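Local coordinates for protein beta-mannosidase (Trichoderma harzianum, PDB 4CVU) that probably hydrolyses beta-mannosidic linkages to release mannose, as a glycan-carrying member of glycoside hydrolase family 2, at residues W190-Q195 and K461-G466; N196-D201 and A205-G210; A394-V399 and D430-I435; T452-S457 and N488-L493. All blocks are in the same frame, centred on the assembly; numbering follows the deposited sequence.

Interaction 1: residues W190-Q195 and K461-G466; sequences WVRKEQ and KANVVG. With MAN (alpha-D-mannopyranose), chain E.
Arg-192 sets out with CG beside its own backbone N (chi1 -58°) and bends again at chi2 and chi3, a curled chain whose methylene carbons meet residues 461-466, while its guanidinium reaches Glu-467 just beyond them on the same helix. Asn-463, with CG trans to its N (chi1 -161°), and Val-464, one residue on, receive it. CG of Arg-192 lies 3.9 Å from ND2 of Asn-463; the two side chains run past each other in opposite directions, with guanidinium and amide planes close to perpendicular (86°). CD of Arg-192 is 4.1 Å from CG2 of Val-464, a methyl that lies obliquely to the guanidinium. Between the two segments the contact is therefore van der Waals packing of buried residues, while the polar ends are satisfied by others: NH2 of Arg-192 forms the salt bridge with Glu-467 and also bonds to the carbonyl of Gln-448, and OD1 of Asn-463 takes bonds from Arg-133 and Asn-130. An inverse gamma turn centred on Arg-192 kinks the loop. Just beyond, NE2 of Gln-195 bonds to O of Lys-193 at 2.9 Å and nearly straight. On the helix, CG1 of Val-465 lies 3.6 Å from O6 of a mannose in a glycan attached to the protein. The contact thus joins a loop of the galactose-binding-like domain, backed by helix 159-168, to helix 458-475, which packs in turn on helix 506-528.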
# COMPACT_ATOMS: atom_id res chain seq x y z
N TRP A 190 -9.46 33.08 11.89
CA TRP A 190 -8.75 34.30 11.44
C TRP A 190 -8.46 34.32 9.95
O TRP A 190 -8.01 35.33 9.43
CB TRP A 190 -7.42 34.50 12.23
CG TRP A 190 -7.71 35.01 13.58
CD1 TRP A 190 -7.62 34.33 14.75
CD2 TRP A 190 -8.23 36.29 13.89
NE1 TRP A 190 -8.04 35.11 15.79
CE2 TRP A 190 -8.42 36.33 15.29
CE3 TRP A 190 -8.52 37.44 13.13
CZ2 TRP A 190 -8.91 37.46 15.94
CZ3 TRP A 190 -8.99 38.57 13.79
CH2 TRP A 190 -9.19 38.57 15.17
N VAL A 191 -8.73 33.23 9.24
CA VAL A 191 -8.38 33.18 7.81
C VAL A 191 -9.56 32.82 6.92
O VAL A 191 -10.27 31.87 7.18
CB VAL A 191 -7.18 32.25 7.55
CG1 VAL A 191 -7.42 30.85 8.11
CG2 VAL A 191 -6.87 32.19 6.06
N ARG A 192 -9.75 33.59 5.86
CA ARG A 192 -10.75 33.27 4.85
C ARG A 192 -10.20 32.21 3.89
O ARG A 192 -9.76 32.50 2.77
CB ARG A 192 -11.15 34.55 4.11
CG ARG A 192 -11.70 35.62 5.01
CD ARG A 192 -12.80 35.12 5.90
NE ARG A 192 -13.77 34.34 5.11
CZ ARG A 192 -14.45 33.28 5.55
NH1 ARG A 192 -14.31 32.82 6.79
NH2 ARG A 192 -15.31 32.68 4.73
N LYS A 193 -10.25 30.97 4.39
CA LYS A 193 -9.77 29.75 3.72
C LYS A 193 -10.75 28.67 4.16
O LYS A 193 -11.37 28.72 5.26
CB LYS A 193 -8.31 29.41 4.13
CG LYS A 193 -7.70 28.14 3.50
CD LYS A 193 -6.18 28.09 3.65
CE LYS A 193 -5.52 26.77 3.20
NZ LYS A 193 -6.23 26.11 2.07
N GLU A 194 -10.91 27.70 3.28
CA GLU A 194 -11.83 26.59 3.45
C GLU A 194 -11.50 25.98 4.78
O GLU A 194 -10.42 25.56 5.05
CB GLU A 194 -11.64 25.61 2.26
CG GLU A 194 -12.29 24.25 2.39
CD GLU A 194 -12.22 23.39 1.11
OE1 GLU A 194 -11.16 22.89 0.84
OE2 GLU A 194 -13.20 23.20 0.43
N GLN A 195 -12.48 26.00 5.68
CA GLN A 195 -12.23 25.65 7.01
C GLN A 195 -11.80 24.21 7.24
O GLN A 195 -11.02 23.97 8.12
CB GLN A 195 -13.40 26.06 7.91
CG GLN A 195 -13.73 27.52 7.83
CD GLN A 195 -12.88 28.43 8.70
OE1 GLN A 195 -13.20 28.70 9.87
NE2 GLN A 195 -11.81 28.98 8.11
N LYS A 461 -14.32 42.16 8.21
CA LYS A 461 -15.59 42.41 7.51
C LYS A 461 -15.40 42.88 6.07
O LYS A 461 -16.06 42.37 5.15
CB LYS A 461 -16.43 43.43 8.25
CG LYS A 461 -17.78 43.70 7.63
CD LYS A 461 -18.41 44.99 8.18
CE LYS A 461 -18.85 44.82 9.63
NZ LYS A 461 -19.06 46.13 10.28
N ALA A 462 -14.53 43.85 5.87
CA ALA A 462 -14.31 44.35 4.50
C ALA A 462 -13.91 43.18 3.58
O ALA A 462 -14.41 43.07 2.47
CB ALA A 462 -13.27 45.45 4.48
N ASN A 463 -13.05 42.29 4.08
CA ASN A 463 -12.60 41.12 3.32
C ASN A 463 -13.79 40.18 3.04
O ASN A 463 -14.02 39.80 1.92
CB ASN A 463 -11.48 40.37 4.08
CG ASN A 463 -10.68 39.44 3.18
OD1 ASN A 463 -10.93 39.32 2.01
ND2 ASN A 463 -9.70 38.77 3.76
N VAL A 464 -14.57 39.90 4.08
CA VAL A 464 -15.77 39.07 3.92
C VAL A 464 -16.71 39.66 2.88
O VAL A 464 -17.26 38.95 2.02
CB VAL A 464 -16.52 38.90 5.28
CG1 VAL A 464 -17.90 38.32 5.05
CG2 VAL A 464 -15.74 37.98 6.21
N VAL A 465 -16.92 40.98 2.93
CA VAL A 465 -17.82 41.65 1.99
C VAL A 465 -17.32 41.50 0.56
O VAL A 465 -18.10 41.28 -0.36
CB VAL A 465 -18.02 43.15 2.38
CG1 VAL A 465 -18.60 43.94 1.22
CG2 VAL A 465 -18.90 43.27 3.63
N GLY A 466 -16.00 41.56 0.36
CA GLY A 466 -15.45 41.27 -0.98
C GLY A 466 -15.90 39.87 -1.40
O GLY A 466 -16.36 39.66 -2.52
C1 MAN E . -15.65 46.71 -5.02
C2 MAN E . -14.57 45.76 -5.51
C3 MAN E . -15.11 44.34 -5.55
C4 MAN E . -15.67 43.93 -4.19
C5 MAN E . -16.66 44.99 -3.69
C6 MAN E . -17.10 44.76 -2.25
O2 MAN E . -13.50 45.82 -4.61
O3 MAN E . -14.09 43.47 -5.95
O4 MAN E . -16.37 42.70 -4.35
O5 MAN E . -16.11 46.31 -3.75
O6 MAN E . -18.16 45.66 -1.92

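Interaction 2: residues N196-D201 and A205-G210; sequences NDFGWD and AFSPVG
The carbonyl oxygen of Asp-197 draws in the backbone of residues 205-207. N of Ser-207 donates to O of Asp-197 at 3.0 Å with an N-H...O angle of 148°. CA of Ala-205 adds a C-H...O contact to the same oxygen at 3.5 Å; N of Phe-206 is near too, but badly angled for a bond. The neighbouring peptide is packed closely: CB of Ala-205 stands 3.3 Å from C of Phe-198 and almost as near to N of Gly-199, which takes a positive phi (107°), a conformation easy for glycine. That turn is also held from within, by the bond from N of Gly-199 to O of Asn-196. Side chains flank the bond. The Phe-198 ring doubles back toward the other segment; OG of Ser-207 approaches it obliquely, 3.9 Å from CE1, and the ring lies against Val-159 and Ile-163 of helix 159-168. CD of Pro-208 passes 4.1 Å from OD2 of Asp-197, the two side chains crossing at about a right angle. That oxygen forms a salt bridge with Lys-193, which also bonds to Pro-208, tying the segments together a second time. The lysine pairs with two acids, Asp-197 and Asp-113. Glu-194 lies close to the other carboxylate oxygen of Asp-197, a nearness of like charges that may raise the proton affinity of one of them. The chemistry is that of a buried loop closed by one backbone bond and one shared cation.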
# COMPACT_ATOMS: atom_id res chain seq x y z
N ASN A 196 -12.31 23.26 6.48
CA ASN A 196 -11.97 21.90 6.62
C ASN A 196 -10.54 21.58 6.24
O ASN A 196 -10.07 20.54 6.56
CB ASN A 196 -12.93 20.95 5.97
CG ASN A 196 -12.93 21.04 4.50
OD1 ASN A 196 -13.58 21.86 3.91
ND2 ASN A 196 -12.13 20.18 3.88
N ASP A 197 -9.86 22.53 5.65
CA ASP A 197 -8.44 22.38 5.29
C ASP A 197 -7.52 22.25 6.50
O ASP A 197 -6.39 21.81 6.37
CB ASP A 197 -8.03 23.57 4.46
CG ASP A 197 -8.59 23.58 3.10
OD1 ASP A 197 -9.42 22.71 2.77
OD2 ASP A 197 -8.17 24.44 2.32
N PHE A 198 -8.01 22.64 7.67
CA PHE A 198 -7.31 22.48 8.93
C PHE A 198 -7.80 21.27 9.74
O PHE A 198 -7.51 21.17 10.95
CB PHE A 198 -7.44 23.75 9.77
CG PHE A 198 -7.08 24.99 9.00
CD1 PHE A 198 -5.76 25.29 8.74
CD2 PHE A 198 -8.07 25.79 8.46
CE1 PHE A 198 -5.44 26.41 8.00
CE2 PHE A 198 -7.76 26.89 7.69
CZ PHE A 198 -6.43 27.21 7.47
N GLY A 199 -8.55 20.38 9.05
CA GLY A 199 -9.02 19.15 9.60
C GLY A 199 -10.50 19.20 9.89
O GLY A 199 -11.03 20.24 10.21
N TRP A 200 -11.19 18.06 9.76
CA TRP A 200 -12.57 17.95 10.29
C TRP A 200 -12.72 16.52 10.81
O TRP A 200 -11.79 15.68 10.70
CB TRP A 200 -13.63 18.33 9.22
CG TRP A 200 -14.90 19.09 9.76
CD1 TRP A 200 -16.08 18.54 10.09
CD2 TRP A 200 -15.03 20.51 10.00
NE1 TRP A 200 -16.96 19.50 10.55
CE2 TRP A 200 -16.34 20.72 10.51
CE3 TRP A 200 -14.18 21.60 9.87
CZ2 TRP A 200 -16.82 21.98 10.86
CZ3 TRP A 200 -14.67 22.88 10.20
CH2 TRP A 200 -15.99 23.05 10.70
N ASP A 201 -13.89 16.23 11.39
CA ASP A 201 -14.14 14.93 11.96
C ASP A 201 -14.43 13.85 10.91
O ASP A 201 -14.68 12.73 11.30
CB ASP A 201 -15.23 14.96 13.06
CG ASP A 201 -16.56 15.49 12.60
OD1 ASP A 201 -16.78 15.80 11.41
OD2 ASP A 201 -17.46 15.58 13.49
N ALA A 205 -6.02 17.25 7.44
CA ALA A 205 -5.68 18.64 7.57
C ALA A 205 -4.42 18.97 6.81
O ALA A 205 -3.37 19.16 7.45
CB ALA A 205 -5.47 18.98 9.04
N PHE A 206 -4.53 19.08 5.49
CA PHE A 206 -3.35 19.30 4.65
C PHE A 206 -2.95 20.76 4.45
O PHE A 206 -1.83 21.03 3.98
CB PHE A 206 -3.51 18.57 3.31
CG PHE A 206 -3.43 17.07 3.43
CD1 PHE A 206 -2.31 16.47 3.99
CD2 PHE A 206 -4.49 16.27 3.02
CE1 PHE A 206 -2.25 15.11 4.15
CE2 PHE A 206 -4.41 14.89 3.18
CZ PHE A 206 -3.28 14.33 3.73
N SER A 207 -3.88 21.68 4.76
CA SER A 207 -3.69 23.11 4.54
C SER A 207 -2.92 23.42 3.25
O SER A 207 -1.87 24.09 3.30
CB SER A 207 -2.96 23.74 5.71
OG SER A 207 -2.74 25.11 5.45
N PRO A 208 -3.48 23.02 2.10
CA PRO A 208 -2.81 23.23 0.81
C PRO A 208 -2.84 24.69 0.38
O PRO A 208 -3.67 25.50 0.89
CB PRO A 208 -3.62 22.35 -0.13
CG PRO A 208 -5.01 22.39 0.46
CD PRO A 208 -4.73 22.27 1.93
N VAL A 209 -1.91 25.04 -0.50
CA VAL A 209 -1.78 26.42 -1.00
C VAL A 209 -1.40 26.36 -2.46
O VAL A 209 -0.76 25.39 -2.89
CB VAL A 209 -0.74 27.28 -0.26
CG1 VAL A 209 -1.15 27.46 1.21
CG2 VAL A 209 0.66 26.70 -0.34
N GLY A 210 -1.81 27.38 -3.19
CA GLY A 210 -1.48 27.49 -4.60
C GLY A 210 -2.54 28.22 -5.40
O GLY A 210 -3.58 28.64 -4.85

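Interaction 3: residues A394-V399 and D430-I435; sequences AFWPRV and DWIYDI. With CD (cadmium ion), chain R; CD (cadmium ion), chain S.
In the catalytic (beta/alpha)8-barrel domain expected of family 2 enzymes, Trp-396 and Val-399, from the loop between strand 380-389 and helix 401-413, pack on Ile-432 and Trp-431 of the cadmium-binding helix 430-439. CD1 of Ile-432 reaches the six-membered edge of Trp-396, near the plane of the ring and 3.9 Å from CZ3, and the two side chains cross at about a right angle. The far end of that indole is held by Glu-194. Trp-431 has CG placed between its backbone N and carbonyl carbon (chi1 69°), and the indole swings round to the loop: O of Val-399 approaches it obliquely, 3.5 Å from CZ2, and CH2 of Trp-431 lies 4.2 Å from CG1 of the same valine. CG1 of Ile-432 rests on one face of the indole, toward its rim. Met-404 of helix 401-413 touches both Val-399 and Trp-431, so the loop, its following helix and helix 430-439 meet at one place. Asp-430 and Asp-434, one helical turn apart, take no part in this packing and bind cadmium. Both grip one cadmium through both carboxylate oxygens, with two waters completing the six bonds found. His-477 and two waters bind the second cadmium, and OD1 of Asp-430 bridges the pair, 2.7 Å from each metal.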
# COMPACT_ATOMS: atom_id res chain seq x y z
N ALA A 394 -9.41 16.77 -0.78
CA ALA A 394 -8.72 17.78 0.00
C ALA A 394 -8.03 18.81 -0.91
O ALA A 394 -7.63 19.89 -0.45
CB ALA A 394 -7.75 17.14 0.99
N PHE A 395 -7.87 18.47 -2.19
CA PHE A 395 -7.24 19.33 -3.17
C PHE A 395 -8.19 19.62 -4.34
O PHE A 395 -8.32 18.86 -5.28
CB PHE A 395 -5.93 18.71 -3.64
CG PHE A 395 -5.10 18.17 -2.52
CD1 PHE A 395 -4.36 19.04 -1.71
CD2 PHE A 395 -5.08 16.85 -2.23
CE1 PHE A 395 -3.61 18.55 -0.66
CE2 PHE A 395 -4.36 16.36 -1.18
CZ PHE A 395 -3.61 17.21 -0.38
N TRP A 396 -8.84 20.76 -4.26
CA TRP A 396 -9.90 21.12 -5.20
C TRP A 396 -9.43 21.10 -6.66
O TRP A 396 -10.15 20.63 -7.52
CB TRP A 396 -10.52 22.48 -4.84
CG TRP A 396 -11.71 22.34 -3.89
CD1 TRP A 396 -11.73 22.57 -2.55
CD2 TRP A 396 -13.02 21.89 -4.23
NE1 TRP A 396 -12.98 22.31 -2.03
CE2 TRP A 396 -13.79 21.89 -3.05
CE3 TRP A 396 -13.62 21.50 -5.43
CZ2 TRP A 396 -15.11 21.54 -3.04
CZ3 TRP A 396 -14.92 21.14 -5.43
CH2 TRP A 396 -15.68 21.18 -4.23
N PRO A 397 -8.19 21.54 -6.92
CA PRO A 397 -7.78 21.48 -8.31
C PRO A 397 -7.89 20.12 -9.01
O PRO A 397 -8.08 20.09 -10.22
CB PRO A 397 -6.33 21.94 -8.26
CG PRO A 397 -6.30 22.89 -7.11
CD PRO A 397 -7.17 22.19 -6.09
N ARG A 398 -7.78 19.00 -8.29
CA ARG A 398 -7.82 17.71 -9.00
C ARG A 398 -9.23 17.16 -9.12
O ARG A 398 -9.44 16.08 -9.67
CB ARG A 398 -6.85 16.69 -8.35
CG ARG A 398 -7.18 16.26 -6.92
CD ARG A 398 -6.13 15.23 -6.49
NE ARG A 398 -6.30 14.82 -5.11
CZ ARG A 398 -5.62 13.83 -4.54
NH1 ARG A 398 -4.65 13.21 -5.21
NH2 ARG A 398 -5.86 13.48 -3.29
N VAL A 399 -10.22 17.91 -8.62
CA VAL A 399 -11.58 17.50 -8.79
C VAL A 399 -12.04 17.70 -10.22
O VAL A 399 -12.13 18.83 -10.69
CB VAL A 399 -12.49 18.25 -7.86
CG1 VAL A 399 -13.92 17.90 -8.16
CG2 VAL A 399 -12.14 17.92 -6.45
N ASP A 430 -18.50 27.55 -10.98
CA ASP A 430 -19.59 27.59 -11.93
C ASP A 430 -19.88 26.21 -12.57
O ASP A 430 -21.04 25.83 -12.71
CB ASP A 430 -19.33 28.66 -13.05
CG ASP A 430 -20.32 28.56 -14.23
OD1 ASP A 430 -21.58 28.72 -14.07
OD2 ASP A 430 -19.85 28.33 -15.37
N TRP A 431 -18.84 25.49 -12.97
CA TRP A 431 -19.05 24.25 -13.68
C TRP A 431 -19.80 23.17 -12.88
O TRP A 431 -20.47 22.35 -13.48
CB TRP A 431 -17.75 23.71 -14.29
CG TRP A 431 -16.72 23.22 -13.32
CD1 TRP A 431 -15.68 23.93 -12.78
CD2 TRP A 431 -16.59 21.89 -12.83
NE1 TRP A 431 -14.93 23.12 -11.97
CE2 TRP A 431 -15.46 21.86 -11.98
CE3 TRP A 431 -17.32 20.70 -13.02
CZ2 TRP A 431 -15.04 20.70 -11.32
CZ3 TRP A 431 -16.90 19.56 -12.37
CH2 TRP A 431 -15.76 19.56 -11.53
N ILE A 432 -19.75 23.23 -11.55
CA ILE A 432 -20.45 22.26 -10.72
C ILE A 432 -21.94 22.64 -10.58
O ILE A 432 -22.79 21.76 -10.64
CB ILE A 432 -19.78 22.10 -9.32
CG1 ILE A 432 -18.39 21.51 -9.48
CG2 ILE A 432 -20.63 21.21 -8.42
CD1 ILE A 432 -17.62 21.33 -8.19
N TYR A 433 -22.24 23.91 -10.36
CA TYR A 433 -23.62 24.41 -10.40
C TYR A 433 -24.22 24.13 -11.78
O TYR A 433 -25.39 23.85 -11.88
CB TYR A 433 -23.72 25.92 -10.08
CG TYR A 433 -23.77 26.26 -8.59
CD1 TYR A 433 -22.60 26.46 -7.85
CD2 TYR A 433 -24.98 26.42 -7.93
CE1 TYR A 433 -22.65 26.76 -6.48
CE2 TYR A 433 -25.03 26.75 -6.57
CZ TYR A 433 -23.86 26.93 -5.85
OH TYR A 433 -23.88 27.25 -4.49
N ASP A 434 -23.42 24.20 -12.84
CA ASP A 434 -23.92 23.84 -14.17
C ASP A 434 -24.50 22.44 -14.24
O ASP A 434 -25.53 22.22 -14.89
CB ASP A 434 -22.81 23.91 -15.22
CG ASP A 434 -22.48 25.32 -15.62
OD1 ASP A 434 -23.22 26.28 -15.25
OD2 ASP A 434 -21.45 25.44 -16.33
N ILE A 435 -23.82 21.51 -13.61
CA ILE A 435 -24.24 20.13 -13.60
C ILE A 435 -25.57 20.06 -12.84
O ILE A 435 -26.55 19.46 -13.28
CB ILE A 435 -23.16 19.26 -12.95
CG1 ILE A 435 -21.98 19.12 -13.95
CG2 ILE A 435 -23.72 17.87 -12.64
CD1 ILE A 435 -20.70 18.68 -13.35
CD CD R . -21.67 27.90 -16.65
CD CD S . -21.20 31.31 -13.60
O HOH W 1 -20.49 27.62 -18.40
O HOH W 2 -23.39 29.69 -17.31
O HOH W 3 -19.84 31.58 -15.89
O HOH W 4 -20.87 30.69 -11.25

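Interaction 4: residues T452-S457 and N488-L493; sequences TLYPDS and NEFENL
Across a beta-alpha-beta crossover of the presumed (beta/alpha)8 barrel, Phe-490 plugs against Thr-452, Leu-453 and Tyr-454. A loop and the start of helix 490-501 follow the adjacent parallel strands 442-446 and 481-485, with helix 458-475 between them. The tight part is the Phe-490 ring, which points its outer carbons at the loop: CE2 is 3.6 Å from O of Thr-452, CD2 is 3.9 Å from CD2 of Leu-453, and CZ is 4.0 Å from CD1 of Tyr-454. The two aromatic rings meet edge to edge, each near the plane of the other, while the carbonyl oxygen and the leucine methyl approach the phenylalanine obliquely. With chi1 near -81°, CG of Phe-490 sits beside its backbone N, and the ring reaches back from the start of helix 490-501 toward the loop. Leu-453 slides past it antiparallel and continues onto Met-494, Leu-495 and Ala-498 of the same helix; Phe-517 meets the Phe-490 ring as well. The looser side lies at the partly exposed Glu-489, Asn-492 and Leu-493, which hardly meet the loop. Asn-488 and Glu-489 match the Asn-Glu pair that, in relatives of this clan, ends the fourth barrel strand with the general acid/base; Glu-489 is probably its counterpart, and the contact lies next to this pair. A weak bond joins the two, and Arg-420 and Ser-450 hold the amide of Asn-488. Exposed Ser-457 caps helix 458-475. On the buried side, OH of Tyr-454 is hydrogen-bonded to Gln-195 and to N of Ser-450.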
# COMPACT_ATOMS: atom_id res chain seq x y z
N THR A 452 -17.65 27.61 14.62
CA THR A 452 -16.90 28.46 15.52
C THR A 452 -17.45 29.85 15.34
O THR A 452 -18.28 30.09 14.45
CB THR A 452 -15.39 28.41 15.22
OG1 THR A 452 -14.65 29.01 16.31
CG2 THR A 452 -15.07 29.07 13.90
N LEU A 453 -17.01 30.77 16.21
CA LEU A 453 -17.39 32.17 16.10
C LEU A 453 -16.24 32.92 15.47
O LEU A 453 -15.12 32.45 15.53
CB LEU A 453 -17.76 32.76 17.48
CG LEU A 453 -19.00 32.13 18.13
CD1 LEU A 453 -19.36 32.85 19.42
CD2 LEU A 453 -20.21 32.11 17.21
N TYR A 454 -16.54 34.06 14.85
CA TYR A 454 -15.61 34.72 13.96
C TYR A 454 -15.35 36.18 14.35
O TYR A 454 -16.15 36.79 15.10
CB TYR A 454 -16.14 34.65 12.51
CG TYR A 454 -16.02 33.26 11.93
CD1 TYR A 454 -17.00 32.32 12.14
CD2 TYR A 454 -14.90 32.90 11.20
CE1 TYR A 454 -16.88 31.04 11.64
CE2 TYR A 454 -14.75 31.63 10.69
CZ TYR A 454 -15.75 30.71 10.89
OH TYR A 454 -15.58 29.41 10.42
N PRO A 455 -14.24 36.74 13.84
CA PRO A 455 -13.95 38.18 14.04
C PRO A 455 -14.99 39.07 13.37
O PRO A 455 -15.69 38.64 12.45
CB PRO A 455 -12.58 38.37 13.37
CG PRO A 455 -12.00 37.01 13.25
CD PRO A 455 -13.17 36.10 13.06
N ASP A 456 -15.08 40.30 13.85
CA ASP A 456 -15.95 41.30 13.24
C ASP A 456 -15.30 42.70 13.28
O ASP A 456 -16.01 43.71 13.33
CB ASP A 456 -17.32 41.34 13.92
CG ASP A 456 -18.35 42.11 13.13
OD1 ASP A 456 -18.33 42.03 11.87
OD2 ASP A 456 -19.20 42.81 13.75
N SER A 457 -13.97 42.74 13.18
CA SER A 457 -13.25 43.99 13.02
C SER A 457 -13.56 44.53 11.63
O SER A 457 -14.15 43.84 10.80
CB SER A 457 -11.76 43.74 13.17
OG SER A 457 -11.31 42.89 12.12
N ASN A 488 -22.64 27.45 9.16
CA ASN A 488 -23.02 26.20 9.79
C ASN A 488 -22.96 26.27 11.31
O ASN A 488 -21.98 26.63 11.88
CB ASN A 488 -22.15 25.09 9.19
CG ASN A 488 -22.24 23.79 9.95
OD1 ASN A 488 -23.29 23.18 9.99
ND2 ASN A 488 -21.16 23.39 10.59
N GLU A 489 -24.06 25.86 11.93
CA GLU A 489 -24.18 25.65 13.40
C GLU A 489 -23.93 26.83 14.37
O GLU A 489 -23.18 26.68 15.33
CB GLU A 489 -23.33 24.45 13.82
CG GLU A 489 -24.15 23.18 13.97
CD GLU A 489 -23.45 21.94 13.47
OE1 GLU A 489 -22.19 21.96 13.38
OE2 GLU A 489 -24.17 20.92 13.17
N PHE A 490 -24.57 27.96 14.14
CA PHE A 490 -24.41 29.09 14.98
C PHE A 490 -25.44 29.09 16.11
O PHE A 490 -25.09 28.82 17.21
CB PHE A 490 -24.54 30.36 14.14
CG PHE A 490 -23.29 30.69 13.44
CD1 PHE A 490 -22.93 30.03 12.30
CD2 PHE A 490 -22.42 31.59 13.98
CE1 PHE A 490 -21.74 30.30 11.69
CE2 PHE A 490 -21.22 31.89 13.38
CZ PHE A 490 -20.88 31.24 12.22
N GLU A 491 -26.69 29.33 15.80
CA GLU A 491 -27.72 29.53 16.81
C GLU A 491 -28.12 28.26 17.57
O GLU A 491 -28.67 28.32 18.69
CB GLU A 491 -28.96 30.13 16.15
CG GLU A 491 -28.85 31.65 15.82
CD GLU A 491 -30.13 32.21 15.19
OE1 GLU A 491 -31.22 31.87 15.67
OE2 GLU A 491 -30.05 33.00 14.21
N ASN A 492 -27.92 27.11 16.93
CA ASN A 492 -28.26 25.84 17.56
C ASN A 492 -27.12 25.20 18.36
O ASN A 492 -27.36 24.28 19.16
CB ASN A 492 -28.81 24.86 16.52
CG ASN A 492 -27.74 24.36 15.57
OD1 ASN A 492 -26.93 25.11 15.08
ND2 ASN A 492 -27.78 23.05 15.29
N LEU A 493 -25.88 25.68 18.16
CA LEU A 493 -24.70 25.07 18.78
C LEU A 493 -23.68 26.10 19.35
O LEU A 493 -23.51 26.23 20.56
CB LEU A 493 -24.00 24.13 17.79
CG LEU A 493 -22.81 23.31 18.32
CD1 LEU A 493 -23.26 22.38 19.43
CD2 LEU A 493 -22.16 22.51 17.21

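The loop 190-210 ties the set together. Interactions 1 and 2 share it, their centres 16 Å apart, and NZ of Lys-193 reaches O of Pro-208 at 2.9 Å. From the same loop, OE2 of Glu-194 approaches NE1 of Trp-396 in interaction 3 (2.6 Å), and OE1 of Gln-195 approaches OH of Tyr-454 in interaction 4 (2.5 Å). Consecutive residues of the galactose-binding-like domain thus clasp two loops of the presumed barrel. Interaction 2 also packs on interaction 3, CD2 of Phe-206 lying 3.6 Å from CZ of Phe-395. Interactions 3 and 4 do not touch (centres 26 Å apart). The two cadmium ions of interaction 3 lie well over 20 Å from Glu-489, the probable acid/base.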